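PDB 1NTH: monomethylamine methyltransferase mtmB1, which catalyses the transfer of the methyl group from monomethylamine to the corrinoid cofactor of MtmC, a step in methanogenesis from methylamine. Local coordinates for residues A[7-12]-A[244-249]; A[37-42]-A[274-279]; A[151-156]-A[381-386]; A[177-182]-A[204-209]; A[355-360]-A[392-397]. One frame throughout, in Å; residues are numbered along the deposited sequence.

Contact 1 (A[7-12]-A[244-249]); sequences FDCYDF and SVIAHY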
# COMPACT_ATOMS: atom_id res chain seq x y z
N PHE A 7 -30.23 6.49 -12.99
CA PHE A 7 -29.65 7.54 -13.80
C PHE A 7 -28.21 7.90 -13.43
O PHE A 7 -27.86 7.94 -12.25
CB PHE A 7 -30.52 8.80 -13.70
CG PHE A 7 -30.15 9.87 -14.68
CD1 PHE A 7 -30.74 9.91 -15.94
CD2 PHE A 7 -29.18 10.82 -14.37
CE1 PHE A 7 -30.38 10.88 -16.86
CE2 PHE A 7 -28.81 11.79 -15.28
CZ PHE A 7 -29.41 11.82 -16.54
N ASP A 8 -27.38 8.13 -14.44
CA ASP A 8 -26.00 8.53 -14.20
C ASP A 8 -25.51 9.48 -15.30
O ASP A 8 -26.24 9.78 -16.25
CB ASP A 8 -25.06 7.31 -14.09
CG ASP A 8 -25.09 6.42 -15.31
OD1 ASP A 8 -25.27 6.94 -16.43
OD2 ASP A 8 -24.91 5.19 -15.15
N CYS A 9 -24.28 9.96 -15.15
CA CYS A 9 -23.68 10.90 -16.10
C CYS A 9 -23.68 10.40 -17.54
O CYS A 9 -23.72 11.19 -18.48
CB CYS A 9 -22.24 11.24 -15.67
SG CYS A 9 -21.16 9.80 -15.46
N TYR A 10 -23.65 9.08 -17.72
CA TYR A 10 -23.65 8.51 -19.06
C TYR A 10 -25.02 8.70 -19.70
O TYR A 10 -25.11 9.03 -20.89
CB TYR A 10 -23.27 7.03 -19.01
CG TYR A 10 -21.93 6.81 -18.34
CD1 TYR A 10 -21.85 6.39 -17.02
CD2 TYR A 10 -20.75 7.09 -19.02
CE1 TYR A 10 -20.62 6.25 -16.38
CE2 TYR A 10 -19.51 6.96 -18.39
CZ TYR A 10 -19.45 6.54 -17.07
OH TYR A 10 -18.23 6.43 -16.44
N ASP A 11 -26.07 8.51 -18.92
CA ASP A 11 -27.43 8.71 -19.43
C ASP A 11 -27.60 10.18 -19.75
O ASP A 11 -28.28 10.55 -20.71
CB ASP A 11 -28.47 8.31 -18.39
CG ASP A 11 -28.43 6.84 -18.05
OD1 ASP A 11 -28.50 6.01 -18.99
OD2 ASP A 11 -28.33 6.51 -16.85
N PHE A 12 -27.00 11.04 -18.93
CA PHE A 12 -27.11 12.47 -19.15
C PHE A 12 -26.54 12.83 -20.51
O PHE A 12 -27.17 13.54 -21.30
CB PHE A 12 -26.37 13.26 -18.07
CG PHE A 12 -26.71 14.73 -18.09
CD1 PHE A 12 -27.74 15.22 -17.30
CD2 PHE A 12 -26.04 15.59 -18.95
CE1 PHE A 12 -28.11 16.56 -17.37
CE2 PHE A 12 -26.41 16.93 -19.03
CZ PHE A 12 -27.44 17.42 -18.24
N SER A 244 -17.91 14.72 -17.79
CA SER A 244 -16.74 13.85 -17.92
C SER A 244 -15.99 13.78 -16.59
O SER A 244 -15.45 12.74 -16.23
CB SER A 244 -15.80 14.35 -19.02
OG SER A 244 -16.29 13.96 -20.29
N VAL A 245 -15.95 14.90 -15.87
CA VAL A 245 -15.26 14.93 -14.59
C VAL A 245 -15.97 13.98 -13.61
O VAL A 245 -15.33 13.27 -12.84
CB VAL A 245 -15.22 16.36 -14.00
CG1 VAL A 245 -14.75 16.32 -12.56
CG2 VAL A 245 -14.27 17.22 -14.83
N ILE A 246 -17.30 13.97 -13.66
CA ILE A 246 -18.08 13.10 -12.80
C ILE A 246 -17.74 11.63 -13.08
O ILE A 246 -17.58 10.84 -12.15
CB ILE A 246 -19.60 13.31 -13.02
CG1 ILE A 246 -20.01 14.67 -12.46
CG2 ILE A 246 -20.39 12.18 -12.36
CD1 ILE A 246 -21.33 15.20 -13.02
N ALA A 247 -17.63 11.28 -14.35
CA ALA A 247 -17.31 9.90 -14.73
C ALA A 247 -15.96 9.49 -14.15
O ALA A 247 -15.76 8.34 -13.75
CB ALA A 247 -17.28 9.76 -16.24
N HIS A 248 -15.04 10.44 -14.13
CA HIS A 248 -13.70 10.20 -13.60
C HIS A 248 -13.74 9.97 -12.08
O HIS A 248 -13.14 9.01 -11.58
CB HIS A 248 -12.80 11.39 -13.94
CG HIS A 248 -11.53 11.43 -13.15
ND1 HIS A 248 -11.27 12.41 -12.22
CD2 HIS A 248 -10.45 10.62 -13.15
CE1 HIS A 248 -10.08 12.19 -11.67
NE2 HIS A 248 -9.57 11.11 -12.23
N TYR A 249 -14.44 10.84 -11.36
CA TYR A 249 -14.54 10.71 -9.91
C TYR A 249 -15.17 9.36 -9.54
O TYR A 249 -14.69 8.66 -8.65
CB TYR A 249 -15.40 11.83 -9.32
CG TYR A 249 -14.81 13.23 -9.39
CD1 TYR A 249 -15.64 14.34 -9.25
CD2 TYR A 249 -13.44 13.45 -9.56
CE1 TYR A 249 -15.13 15.64 -9.27
CE2 TYR A 249 -12.92 14.76 -9.58
CZ TYR A 249 -13.77 15.84 -9.44
OH TYR A 249 -13.28 17.13 -9.45
O HOH W 1 -17.54 6.17 -13.86
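Ile246 comes first along 244-249, and it meets Cys9 with its CG2 branch, which lies 3.9 Å from Cys9 CB and touches the sulfur as well. Ala247 follows and carries the rest of the contact. Cys9 SG, turned in between its own backbone N and carbonyl carbon (chi1 56°), packs against Ala247 CA at 3.9 Å. The same sulfur also lies against one face of the Tyr10 ring. Helix 240-251 runs between strands 227-231 and 255-259 of the TIM barrel, and the short helix 9-18 packs onto its outer side; Asp8 N-caps that helix and forms a capping box with Asp11. Tyr10 reaches Ala247 obliquely, its OH 3.5 Å from Ala247 CB. A water at the ring edge, in plane, lies 2.7 Å from Tyr10 OH and donates to Ala247 O at 2.8 Å. With an alanine in place of Tyr10, the methyl of Ala247 would probably lose part of its cover and the bridging water one of its two partners here. The second subunit closes over this patch, Tyr175 of that subunit meeting the Tyr10 ring and its Pro174 packing on Ala247.

Contact 2 (A[37-42]-A[274-279]); sequences MELKQK and TTIVDV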
# COMPACT_ATOMS: atom_id res chain seq x y z
N MET A 37 -41.99 30.75 -10.86
CA MET A 37 -43.11 31.64 -10.56
C MET A 37 -44.40 30.84 -10.40
O MET A 37 -45.18 31.07 -9.48
CB MET A 37 -43.26 32.65 -11.70
CG MET A 37 -44.38 33.65 -11.50
SD MET A 37 -44.48 34.81 -12.87
CE MET A 37 -43.50 36.16 -12.24
N GLU A 38 -44.61 29.90 -11.32
CA GLU A 38 -45.79 29.05 -11.31
C GLU A 38 -45.87 28.21 -10.04
O GLU A 38 -46.91 28.14 -9.38
CB GLU A 38 -45.77 28.14 -12.54
CG GLU A 38 -46.85 27.06 -12.54
CD GLU A 38 -46.73 26.13 -13.74
OE1 GLU A 38 -45.69 26.16 -14.43
OE2 GLU A 38 -47.69 25.36 -13.98
N LEU A 39 -44.77 27.55 -9.70
CA LEU A 39 -44.73 26.70 -8.52
C LEU A 39 -44.87 27.48 -7.21
O LEU A 39 -45.50 27.00 -6.26
CB LEU A 39 -43.45 25.87 -8.52
CG LEU A 39 -43.37 24.93 -9.73
CD1 LEU A 39 -42.02 24.22 -9.74
CD2 LEU A 39 -44.50 23.91 -9.66
N LYS A 40 -44.30 28.68 -7.15
CA LYS A 40 -44.42 29.48 -5.94
C LYS A 40 -45.88 29.78 -5.65
O LYS A 40 -46.35 29.63 -4.52
CB LYS A 40 -43.66 30.81 -6.08
CG LYS A 40 -43.85 31.71 -4.86
CD LYS A 40 -43.23 33.07 -5.03
CE LYS A 40 -43.49 33.94 -3.80
NZ LYS A 40 -42.89 35.29 -3.93
N GLN A 41 -46.62 30.18 -6.68
CA GLN A 41 -48.03 30.50 -6.51
C GLN A 41 -48.90 29.26 -6.31
O GLN A 41 -49.77 29.24 -5.44
CB GLN A 41 -48.53 31.32 -7.70
CG GLN A 41 -49.97 31.81 -7.59
CD GLN A 41 -50.27 32.54 -6.29
OE1 GLN A 41 -49.41 33.21 -5.72
NE2 GLN A 41 -51.51 32.42 -5.83
N LYS A 42 -48.66 28.23 -7.11
CA LYS A 42 -49.44 27.00 -6.99
C LYS A 42 -49.35 26.38 -5.60
O LYS A 42 -50.34 25.86 -5.09
CB LYS A 42 -48.96 25.98 -8.03
CG LYS A 42 -49.44 24.56 -7.80
CD LYS A 42 -48.76 23.57 -8.74
CE LYS A 42 -49.16 22.14 -8.43
NZ LYS A 42 -48.52 21.16 -9.36
N THR A 274 -36.04 31.33 -5.81
CA THR A 274 -34.66 30.87 -5.79
C THR A 274 -34.51 29.64 -4.89
O THR A 274 -33.67 28.78 -5.14
CB THR A 274 -33.71 31.99 -5.31
OG1 THR A 274 -33.85 33.13 -6.17
CG2 THR A 274 -32.25 31.52 -5.38
N THR A 275 -35.34 29.56 -3.85
CA THR A 275 -35.29 28.42 -2.94
C THR A 275 -35.83 27.17 -3.63
O THR A 275 -35.33 26.06 -3.41
CB THR A 275 -36.08 28.71 -1.65
OG1 THR A 275 -35.64 29.96 -1.09
CG2 THR A 275 -35.84 27.60 -0.61
N ILE A 276 -36.84 27.34 -4.48
CA ILE A 276 -37.39 26.22 -5.22
C ILE A 276 -36.27 25.66 -6.10
O ILE A 276 -36.09 24.44 -6.18
CB ILE A 276 -38.57 26.68 -6.13
CG1 ILE A 276 -39.77 27.04 -5.26
CG2 ILE A 276 -38.93 25.58 -7.12
CD1 ILE A 276 -40.94 27.62 -6.05
N VAL A 277 -35.52 26.54 -6.74
CA VAL A 277 -34.41 26.13 -7.59
C VAL A 277 -33.35 25.44 -6.74
O VAL A 277 -32.79 24.41 -7.14
CB VAL A 277 -33.77 27.35 -8.31
CG1 VAL A 277 -32.42 26.96 -8.90
CG2 VAL A 277 -34.69 27.84 -9.40
N ASP A 278 -33.09 25.99 -5.56
CA ASP A 278 -32.09 25.43 -4.65
C ASP A 278 -32.44 23.99 -4.28
O ASP A 278 -31.59 23.11 -4.31
CB ASP A 278 -31.98 26.29 -3.39
CG ASP A 278 -30.70 26.03 -2.62
OD1 ASP A 278 -29.95 25.10 -2.99
OD2 ASP A 278 -30.45 26.76 -1.64
N VAL A 279 -33.70 23.75 -3.92
CA VAL A 279 -34.13 22.40 -3.57
C VAL A 279 -33.95 21.50 -4.79
O VAL A 279 -33.46 20.37 -4.69
CB VAL A 279 -35.61 22.38 -3.11
CG1 VAL A 279 -36.11 20.94 -3.00
CG2 VAL A 279 -35.73 23.08 -1.76
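Ile276 carries this helix-to-helix contact, and its CD1 methyl does all the close touching. CG1 stands anti to the carbonyl carbon (chi1 -70°) and the chain then runs straight on (chi2 175°), an extended course that carries CD1 out from helix 271-288 to the wall of helix 24-42. There it meets Leu39 and Lys40 where they adjoin: Leu39 CB is 3.9 Å from CD1, and Lys40 N is 3.7 Å from the same methyl. Nothing polar joins the two segments; the amide nitrogen is simply packed against carbon. Helix 271-288 leads into barrel strand 293-300 of the TIM barrel, whereas helix 24-42 belongs to the N-terminal part of the chain, which packs on the outside of the barrel helices. Leu39 points its CB toward the barrel helix, and its leucyl end goes on to Glu68 and Met69 of helix 56-73. Met69 also touches Ile276, which makes the packing a three-helix one, with Leu45 closing in from a loop. Lys40 borders the contact differently: only the base of its side chain comes near, Lys40 CB lying 4.2 Å from Ile276 CD1, while the extended chain leads away. Its NZ makes long, weak ion pairs with Glu272 and Glu273, at the start of the barrel helix.

Contact 3 (A[151-156]-A[381-386]); sequences KEVDTI and MEARMM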
# COMPACT_ATOMS: atom_id res chain seq x y z
N LYS A 151 -7.80 24.24 15.90
CA LYS A 151 -8.48 23.01 16.30
C LYS A 151 -9.95 23.01 15.87
O LYS A 151 -10.58 21.96 15.77
CB LYS A 151 -8.39 22.80 17.81
CG LYS A 151 -7.04 22.26 18.26
CD LYS A 151 -7.07 21.80 19.70
CE LYS A 151 -5.79 21.06 20.06
NZ LYS A 151 -5.83 20.51 21.44
N GLU A 152 -10.49 24.20 15.63
CA GLU A 152 -11.88 24.35 15.19
C GLU A 152 -12.09 23.74 13.80
O GLU A 152 -13.19 23.28 13.48
CB GLU A 152 -12.26 25.83 15.11
CG GLU A 152 -12.59 26.50 16.44
CD GLU A 152 -13.84 25.95 17.08
OE1 GLU A 152 -14.79 25.58 16.35
OE2 GLU A 152 -13.90 25.91 18.33
N VAL A 153 -11.04 23.74 12.99
CA VAL A 153 -11.12 23.23 11.62
C VAL A 153 -10.92 21.71 11.53
O VAL A 153 -9.98 21.16 12.10
CB VAL A 153 -10.09 23.96 10.73
CG1 VAL A 153 -10.16 23.45 9.29
CG2 VAL A 153 -10.36 25.47 10.76
N ASP A 154 -11.83 21.05 10.81
CA ASP A 154 -11.81 19.60 10.62
C ASP A 154 -11.18 19.16 9.30
O ASP A 154 -10.43 18.17 9.26
CB ASP A 154 -13.23 19.04 10.69
CG ASP A 154 -13.88 19.24 12.04
OD1 ASP A 154 -13.30 18.77 13.04
OD2 ASP A 154 -14.96 19.86 12.10
N THR A 155 -11.51 19.87 8.23
CA THR A 155 -10.99 19.57 6.89
C THR A 155 -10.61 20.90 6.25
O THR A 155 -10.96 21.96 6.76
CB THR A 155 -12.04 18.87 6.00
OG1 THR A 155 -13.17 19.74 5.82
CG2 THR A 155 -12.51 17.58 6.65
N ILE A 156 -9.90 20.83 5.12
CA ILE A 156 -9.47 22.04 4.43
C ILE A 156 -10.16 22.24 3.09
O ILE A 156 -10.35 21.28 2.35
CB ILE A 156 -7.94 22.00 4.13
CG1 ILE A 156 -7.14 21.83 5.43
CG2 ILE A 156 -7.52 23.26 3.37
CD1 ILE A 156 -7.28 22.97 6.42
N MET A 381 -8.46 32.79 10.95
CA MET A 381 -9.25 33.44 11.99
C MET A 381 -10.74 33.45 11.65
O MET A 381 -11.58 33.29 12.53
CB MET A 381 -8.78 34.88 12.21
CG MET A 381 -7.50 35.00 13.03
SD MET A 381 -7.69 34.48 14.75
CE MET A 381 -8.16 36.04 15.53
N GLU A 382 -11.07 33.63 10.37
CA GLU A 382 -12.47 33.64 9.97
C GLU A 382 -13.09 32.26 10.16
O GLU A 382 -14.26 32.13 10.53
CB GLU A 382 -12.62 34.10 8.51
CG GLU A 382 -12.12 35.52 8.26
CD GLU A 382 -10.76 35.56 7.59
OE1 GLU A 382 -10.67 35.12 6.42
OE2 GLU A 382 -9.78 36.02 8.22
N ALA A 383 -12.30 31.22 9.89
CA ALA A 383 -12.78 29.85 10.06
C ALA A 383 -12.95 29.53 11.54
O ALA A 383 -13.83 28.76 11.93
CB ALA A 383 -11.80 28.86 9.42
N ARG A 384 -12.10 30.12 12.38
CA ARG A 384 -12.21 29.89 13.82
C ARG A 384 -13.55 30.42 14.31
O ARG A 384 -14.24 29.77 15.09
CB ARG A 384 -11.07 30.60 14.57
CG ARG A 384 -11.14 30.38 16.08
CD ARG A 384 -10.27 31.37 16.84
NE ARG A 384 -8.85 31.21 16.55
CZ ARG A 384 -7.89 31.93 17.11
NH1 ARG A 384 -8.20 32.87 18.00
NH2 ARG A 384 -6.62 31.73 16.80
N MET A 385 -13.93 31.62 13.85
CA MET A 385 -15.20 32.20 14.26
C MET A 385 -16.35 31.35 13.75
O MET A 385 -17.31 31.09 14.48
CB MET A 385 -15.33 33.63 13.73
CG MET A 385 -16.59 34.35 14.21
SD MET A 385 -16.65 34.56 16.01
CE MET A 385 -15.69 36.06 16.19
N MET A 386 -16.24 30.91 12.50
CA MET A 386 -17.27 30.07 11.89
C MET A 386 -17.49 28.84 12.77
O MET A 386 -18.63 28.45 13.04
CB MET A 386 -16.83 29.66 10.48
CG MET A 386 -17.82 28.81 9.71
SD MET A 386 -17.27 28.47 8.01
CE MET A 386 -16.01 27.23 8.29
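Val153 and Ala383 make the close apolar part of this contact, with Val153 CG2 3.9 Å from Ala383 CB. The valine stands just ahead of barrel strand 155-156; with CG1 anti to the backbone N (chi1 -179°), the other branch, CG2, is turned to the methyl presented by helix 380-393. Tyr147 of helix 140-148 also packs on Ala383. Next to it, Glu152 lays its aliphatic part on the helix: Glu152 CG is 3.9 Å from Arg384 O and 4.2 Å from Arg384 CG. The two side chains cross at about a right angle, methylene against methylene. Beyond these carbons the contact opens out. The glutamate chain bends back at chi2 (-66°), the arginine runs off in another direction, and even the nearer carboxylate oxygen, Glu152 OE2, is 7.5 Å from Arg384 NE. Each charge has its mates elsewhere: Glu152 pairs with Lys123 and Arg391, and Arg384 with Glu150. Farther out still, Lys151 and Asp154 on the loop are partly exposed. The guanidinium is nonetheless well occupied, since the sulfur of Met381 sits 3.4 Å above the centre of one face. The third subunit supplies the carbonyls of its Phe3 and Arg4 as acceptors, and the ring of that Phe3 makes a cation-pi contact. Glu152 and Arg384, then, are no salt bridge: their opposite charges are divided between the barrel's own ion pairs and the subunit interface, and what joins the two segments directly is van der Waals contact, largely of carbon, with no hydrogen bond between them.

Contact 4 (A[177-182]-A[204-209]); sequences VLAAKT and PETSLS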
# COMPACT_ATOMS: atom_id res chain seq x y z
N VAL A 177 -2.31 21.58 -15.22
CA VAL A 177 -2.15 20.21 -14.72
C VAL A 177 -1.20 20.24 -13.52
O VAL A 177 -1.48 19.64 -12.48
CB VAL A 177 -1.57 19.28 -15.81
CG1 VAL A 177 -1.10 17.96 -15.19
CG2 VAL A 177 -2.64 18.99 -16.86
N LEU A 178 -0.08 20.94 -13.67
CA LEU A 178 0.89 21.04 -12.58
C LEU A 178 0.24 21.63 -11.33
O LEU A 178 0.43 21.12 -10.22
CB LEU A 178 2.08 21.92 -13.01
CG LEU A 178 3.17 22.16 -11.96
CD1 LEU A 178 3.77 20.83 -11.53
CD2 LEU A 178 4.25 23.07 -12.52
N ALA A 179 -0.54 22.69 -11.51
CA ALA A 179 -1.21 23.32 -10.37
C ALA A 179 -2.24 22.40 -9.73
O ALA A 179 -2.37 22.37 -8.50
CB ALA A 179 -1.88 24.64 -10.81
N ALA A 180 -2.97 21.65 -10.55
CA ALA A 180 -3.99 20.74 -10.03
C ALA A 180 -3.39 19.71 -9.08
O ALA A 180 -3.96 19.41 -8.03
CB ALA A 180 -4.71 20.04 -11.19
N LYS A 181 -2.24 19.15 -9.45
CA LYS A 181 -1.59 18.16 -8.60
C LYS A 181 -0.89 18.83 -7.43
O LYS A 181 -1.02 18.40 -6.28
CB LYS A 181 -0.55 17.36 -9.40
CG LYS A 181 -1.12 16.53 -10.55
CD LYS A 181 -0.02 15.69 -11.18
CE LYS A 181 -0.48 15.02 -12.48
NZ LYS A 181 -1.55 14.00 -12.27
N THR A 182 -0.16 19.91 -7.72
CA THR A 182 0.60 20.64 -6.71
C THR A 182 -0.22 21.26 -5.59
O THR A 182 0.17 21.22 -4.42
CB THR A 182 1.43 21.75 -7.39
OG1 THR A 182 2.30 21.16 -8.36
CG2 THR A 182 2.27 22.51 -6.37
N PRO A 204 -10.48 19.88 -6.76
CA PRO A 204 -9.36 20.80 -7.02
C PRO A 204 -9.89 22.18 -7.40
O PRO A 204 -10.85 22.29 -8.17
CB PRO A 204 -8.63 20.11 -8.17
CG PRO A 204 -9.75 19.53 -8.96
CD PRO A 204 -10.68 18.96 -7.90
N GLU A 205 -9.26 23.22 -6.89
CA GLU A 205 -9.72 24.59 -7.14
C GLU A 205 -9.02 25.39 -8.24
O GLU A 205 -9.68 26.12 -8.98
CB GLU A 205 -9.66 25.39 -5.84
CG GLU A 205 -10.53 24.83 -4.72
CD GLU A 205 -11.96 24.60 -5.16
OE1 GLU A 205 -12.51 25.48 -5.85
OE2 GLU A 205 -12.53 23.56 -4.80
N THR A 206 -7.71 25.26 -8.34
CA THR A 206 -6.95 26.02 -9.33
C THR A 206 -7.29 25.65 -10.78
O THR A 206 -7.29 26.52 -11.66
CB THR A 206 -5.43 25.86 -9.10
OG1 THR A 206 -5.11 26.25 -7.76
CG2 THR A 206 -4.64 26.74 -10.06
N SER A 207 -7.57 24.38 -11.02
CA SER A 207 -7.91 23.92 -12.37
C SER A 207 -9.35 24.28 -12.72
O SER A 207 -10.23 24.25 -11.86
CB SER A 207 -7.72 22.40 -12.46
OG SER A 207 -8.31 21.75 -11.35
N LEU A 208 -9.58 24.62 -13.98
CA LEU A 208 -10.91 25.00 -14.44
C LEU A 208 -11.44 24.07 -15.54
O LEU A 208 -12.65 23.90 -15.69
CB LEU A 208 -10.91 26.44 -14.95
CG LEU A 208 -10.48 27.53 -13.95
CD1 LEU A 208 -10.52 28.89 -14.64
CD2 LEU A 208 -11.40 27.51 -12.74
N SER A 209 -10.53 23.48 -16.32
CA SER A 209 -10.93 22.59 -17.40
C SER A 209 -11.11 21.17 -16.90
O SER A 209 -10.67 20.82 -15.80
CB SER A 209 -9.87 22.59 -18.51
OG SER A 209 -8.70 21.91 -18.08
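Ala179 and Thr206 meet methyl to methyl, with Ala179 CB 3.5 Å from Thr206 CG2, a close approach for two carbons. The threonine rotamer divides its two branches between two tasks. CG2 lies anti to the backbone N (chi1 of OG1 -56°) and faces the alanine on helix 174-193, while OG1, beside the backbone N, is bonded to Glu183 and to the backbone N of Met161. One turn of chi1 thus serves both an apolar and a polar surface. Ser207 has the more hindered rotamer, with OG placed between its backbone N and carbonyl carbon (chi1 47°); its OG and CB both lie 4.0 Å from Ala180 CB, and the hydroxyl is bonded to Asn213. Because the helix offers only alanine methyls here, the backbones come close, Ala180 CA being 5.6 Å from Ser207 CA. Within the helix, Thr182 OG1 folds back to donate to Leu178 O at 2.6 Å, approaching 42° out of the carbonyl plane and sharing that oxygen with Thr182 N. Glu176 and Glu183, both of this helix, also grip the loop, bonding Leu208 N and Glu205 N. Pro204, after a cis peptide bond, turns its CB toward the helix. The arrangement is that of a TIM-barrel loop fastened to the preceding helix, and the segment 204-209 begins two residues past the UAG-encoded pyrrolysine, in the same loop.

Contact 5 (A[355-360]-A[392-397]); sequences TDTASG and ATAGVE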
# COMPACT_ATOMS: atom_id res chain seq x y z
N THR A 355 -27.12 30.29 10.81
CA THR A 355 -28.14 29.80 9.89
C THR A 355 -27.87 28.37 9.43
O THR A 355 -28.76 27.52 9.47
CB THR A 355 -28.23 30.71 8.64
OG1 THR A 355 -28.48 32.06 9.05
CG2 THR A 355 -29.34 30.24 7.71
N ASP A 356 -26.65 28.11 8.98
CA ASP A 356 -26.28 26.78 8.50
C ASP A 356 -26.35 25.71 9.58
O ASP A 356 -26.84 24.61 9.35
CB ASP A 356 -24.87 26.80 7.90
CG ASP A 356 -24.79 27.59 6.61
OD1 ASP A 356 -25.84 27.76 5.95
OD2 ASP A 356 -23.68 28.02 6.24
N THR A 357 -25.85 26.03 10.76
CA THR A 357 -25.86 25.08 11.87
C THR A 357 -27.29 24.75 12.29
O THR A 357 -27.67 23.58 12.39
CB THR A 357 -25.09 25.64 13.08
OG1 THR A 357 -23.73 25.88 12.70
CG2 THR A 357 -25.13 24.67 14.25
N ALA A 358 -28.11 25.77 12.53
CA ALA A 358 -29.48 25.54 12.95
C ALA A 358 -30.36 24.90 11.88
O ALA A 358 -31.26 24.14 12.20
CB ALA A 358 -30.10 26.85 13.41
N SER A 359 -30.09 25.20 10.61
CA SER A 359 -30.90 24.64 9.53
C SER A 359 -30.57 23.18 9.21
O SER A 359 -31.29 22.54 8.45
CB SER A 359 -30.78 25.50 8.26
OG SER A 359 -29.47 25.45 7.71
N GLY A 360 -29.49 22.66 9.78
CA GLY A 360 -29.14 21.27 9.56
C GLY A 360 -28.01 20.92 8.60
O GLY A 360 -27.91 19.77 8.18
N ALA A 392 -21.73 27.19 19.39
CA ALA A 392 -22.68 27.96 20.18
C ALA A 392 -24.12 27.80 19.71
O ALA A 392 -25.05 27.79 20.52
CB ALA A 392 -22.28 29.43 20.17
N THR A 393 -24.30 27.67 18.40
CA THR A 393 -25.63 27.54 17.81
C THR A 393 -26.25 26.15 17.94
O THR A 393 -27.47 26.01 18.06
CB THR A 393 -25.59 27.91 16.31
OG1 THR A 393 -25.08 29.24 16.17
CG2 THR A 393 -26.99 27.85 15.69
N ALA A 394 -25.41 25.12 17.91
CA ALA A 394 -25.90 23.75 18.00
C ALA A 394 -26.81 23.53 19.21
O ALA A 394 -26.44 23.85 20.34
CB ALA A 394 -24.72 22.77 18.05
N GLY A 395 -27.99 22.98 18.96
CA GLY A 395 -28.93 22.70 20.04
C GLY A 395 -29.85 23.84 20.47
O GLY A 395 -30.78 23.61 21.23
N VAL A 396 -29.59 25.05 19.98
CA VAL A 396 -30.43 26.18 20.35
C VAL A 396 -31.80 26.10 19.68
O VAL A 396 -31.92 25.69 18.53
CB VAL A 396 -29.76 27.52 19.97
CG1 VAL A 396 -30.67 28.69 20.32
CG2 VAL A 396 -28.43 27.66 20.70
N GLU A 397 -32.84 26.47 20.43
CA GLU A 397 -34.21 26.45 19.91
C GLU A 397 -34.30 27.31 18.66
O GLU A 397 -33.79 28.42 18.62
CB GLU A 397 -35.18 26.98 20.98
CG GLU A 397 -35.41 26.02 22.14
CD GLU A 397 -36.25 26.64 23.24
OE1 GLU A 397 -37.22 27.37 22.92
OE2 GLU A 397 -35.95 26.39 24.43
O HOH W 2 -28.30 23.13 15.51
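Thr357 and Thr393 carry a buried apolar contact between the last turns of two successive TIM-barrel helices, 343-359 and 380-393, which come before and after barrel strand 363-366. The threonines meet through their carbon sides. In each, the methyl stands anti to the backbone N (chi1 of OG1 -60° and -57°), a rotation that turns it toward the other helix: Thr357 CG2 is 3.9 Å from Thr393 CB and, from the other direction, Thr393 CG2 lies 3.9 Å from Thr357 CB. The pair interlocks at an oblique angle. Both hydroxyls turn back into their own helices, Thr357 OG1 bonding to Ser353 O and Thr393 OG1 to Val389 O, which satisfies two buried oxygens without using the other segment. On one flank Thr357 CG2 reaches the backbone at Ala394 N, 3.7 Å away. On another, Ala358 adds its methyl, with Ala358 CB 4.0 Å from Thr393 CG2, and Ile398 and Val401 of helix 398-410 cover that alanine too. Both helices stop right here. The first ends in a Schellman motif at Gly360, whose positive phi (104°) suits a glycine; just before it, Ser359 OG donates to Thr355 O at 2.8 Å, on the opposite face of that carbonyl from Ser359 N. The second runs into a type II turn from Thr393 to Val396, closed by Val396 N to Thr393 O at 3.0 Å, with Gly395 at its third position. Consecutive outer helices lying side by side, linked through the strand between them, are what the beta-alpha repeat of a TIM barrel gives.

In the fold
The five contacts are spread around the helical shell of one TIM barrel. Contacts 1 and 2 tie N-terminal helices to barrel helices 240-251 and 271-288, with centres 27 Å apart, and their segments alternate along the chain. Contact 4 falls between the two halves of contact 1 and touches it where Tyr249 meets Pro204. Contacts 3 and 5 share helix 380-393, their centres about 17 Å apart, on the other side of the chain's centre from contact 1. The assembly uses them unequally: contacts 1 and 4 face the second subunit, where Tyr10 and Leu178 pack reciprocally between chains; contact 4 also meets the fourth; contact 3 faces the third; contacts 2 and 5 touch no other chain.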